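Local atomic coordinates of DNA methyltransferase (Nicotiana tabacum, PDB entry 4ONQ), a protein that probably methylates cytosine in DNA at carbon 5, as a plant DRM-type methyltransferase whose catalytic domain this chain represents. Residues T127-A132 / D202-L207. The protein carries 5 engineered substitutions. Residues are numbered along the deposited sequence; the frame is centred on the assembly and turned at random.
Sequences TAIGSA and DRYKSL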
# COMPACT_ATOMS: atom_id res chain seq x y z
N THR A 127 2.08 -12.52 -0.73
CA THR A 127 0.83 -13.28 -0.74
C THR A 127 0.96 -14.70 -0.18
O THR A 127 0.06 -15.22 0.46
CB THR A 127 0.22 -13.33 -2.17
OG1 THR A 127 1.17 -13.90 -3.07
CG2 THR A 127 -0.11 -11.93 -2.64
N ALA A 128 2.11 -15.32 -0.41
CA ALA A 128 2.32 -16.71 -0.02
C ALA A 128 2.85 -16.80 1.40
O ALA A 128 3.64 -15.97 1.84
CB ALA A 128 3.28 -17.39 -0.99
N ILE A 129 2.43 -17.83 2.13
CA ILE A 129 2.89 -18.00 3.50
C ILE A 129 3.72 -19.27 3.73
O ILE A 129 3.57 -20.27 3.03
CB ILE A 129 1.72 -17.95 4.50
CG1 ILE A 129 0.90 -19.23 4.44
CG2 ILE A 129 0.84 -16.74 4.25
CD1 ILE A 129 -0.09 -19.33 5.56
N GLY A 130 4.59 -19.20 4.73
CA GLY A 130 5.41 -20.33 5.11
C GLY A 130 4.57 -21.52 5.52
O GLY A 130 3.70 -21.42 6.38
N SER A 131 4.84 -22.66 4.90
CA SER A 131 4.12 -23.88 5.20
C SER A 131 4.54 -24.42 6.55
O SER A 131 5.57 -24.02 7.11
CB SER A 131 4.43 -24.93 4.13
OG SER A 131 5.29 -25.92 4.66
N ALA A 132 3.74 -25.35 7.07
CA ALA A 132 4.03 -26.01 8.34
C ALA A 132 5.31 -26.83 8.22
O ALA A 132 6.05 -26.99 9.19
CB ALA A 132 2.86 -26.90 8.74
N ASP A 202 -6.85 -16.19 0.32
CA ASP A 202 -7.27 -14.98 -0.38
C ASP A 202 -7.11 -13.73 0.48
O ASP A 202 -6.89 -12.64 -0.05
CB ASP A 202 -8.71 -15.11 -0.87
CG ASP A 202 -8.81 -15.64 -2.28
OD1 ASP A 202 -7.80 -15.57 -3.02
OD2 ASP A 202 -9.90 -16.13 -2.66
N ARG A 203 -7.25 -13.88 1.79
CA ARG A 203 -6.96 -12.77 2.70
C ARG A 203 -5.51 -12.36 2.46
O ARG A 203 -5.21 -11.18 2.26
CB ARG A 203 -7.13 -13.20 4.16
CG ARG A 203 -8.55 -13.29 4.67
CD ARG A 203 -8.68 -12.38 5.88
NE ARG A 203 -8.77 -13.05 7.16
CZ ARG A 203 -8.61 -12.43 8.33
NH1 ARG A 203 -8.71 -13.12 9.47
NH2 ARG A 203 -8.32 -11.13 8.35
N TYR A 204 -4.62 -13.34 2.47
CA TYR A 204 -3.20 -13.06 2.23
C TYR A 204 -2.94 -12.48 0.85
O TYR A 204 -2.12 -11.59 0.70
CB TYR A 204 -2.35 -14.30 2.40
CG TYR A 204 -2.15 -14.74 3.83
CD1 TYR A 204 -2.66 -15.96 4.26
CD2 TYR A 204 -1.45 -13.95 4.74
CE1 TYR A 204 -2.48 -16.38 5.56
CE2 TYR A 204 -1.26 -14.36 6.05
CZ TYR A 204 -1.78 -15.58 6.45
OH TYR A 204 -1.60 -16.04 7.73
N LYS A 205 -3.63 -12.95 -0.15
CA LYS A 205 -3.44 -12.42 -1.45
C LYS A 205 -3.92 -11.00 -1.60
O LYS A 205 -3.28 -10.21 -2.21
CB LYS A 205 -4.10 -13.34 -2.44
CG LYS A 205 -3.98 -12.93 -3.86
CD LYS A 205 -4.84 -13.77 -4.77
CE LYS A 205 -4.56 -13.56 -6.24
NZ LYS A 205 -5.29 -12.44 -6.87
N SER A 206 -5.04 -10.67 -1.02
CA SER A 206 -5.55 -9.30 -1.09
C SER A 206 -4.72 -8.32 -0.26
O SER A 206 -4.53 -7.17 -0.65
CB SER A 206 -7.02 -9.24 -0.68
OG SER A 206 -7.85 -9.87 -1.66
N LEU A 207 -4.22 -8.78 0.89
CA LEU A 207 -3.39 -7.93 1.73
C LEU A 207 -2.01 -7.73 1.10
O LEU A 207 -1.50 -6.61 1.00
CB LEU A 207 -3.28 -8.51 3.14
CG LEU A 207 -4.55 -8.43 4.00
CD1 LEU A 207 -4.54 -9.48 5.12
CD2 LEU A 207 -4.68 -7.04 4.58
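Ile129 and Tyr204 make a CH-pi contact. The methyl CG2 of Ile129 stands over the middle of the Tyr204 ring, 3.3 Å from the centroid and 1° off the ring normal. The two side chains cross at about a right angle. With Ile129 CG1 set between the backbone N and the carbonyl carbon (chi1 74°), CG2 is the branch turned onto the ring. CG1 carries Ile129 CD1 past the rim on the same side, 3.8 Å from Tyr204 CE1. The ring's far end is held too, because Tyr204 OH hydrogen-bonds to Leu177 O. Were Tyr204 an alanine, the Ile129 methyl would probably lose the face it packs on, and Leu177 O its hydroxyl partner.

The contact joins the loop that leads into helix 132-143 to helix 200-208 of the DRM-type methyltransferase domain. Helix 179-186 adds Pro179 against Tyr204. No hydrogen bond links the loop segment 127-132 to the helix segment 202-207.

The remaining contacts are van der Waals. Thr127 CG2 lies against the helix backbone, 3.6 Å from Lys205 CA. It also meets the lysine side chain, with Lys205 CG 4.2 Å from Thr127 CG2. Lys205 CG is anti to the backbone N (chi1 -179°), and the chain runs on away from the loop. The side chain of Lys205 is about 5 Å from the bound sinefungin (nearest atoms). The carbonyl oxygen of Thr127 sits 3.2 Å from Tyr204 CB.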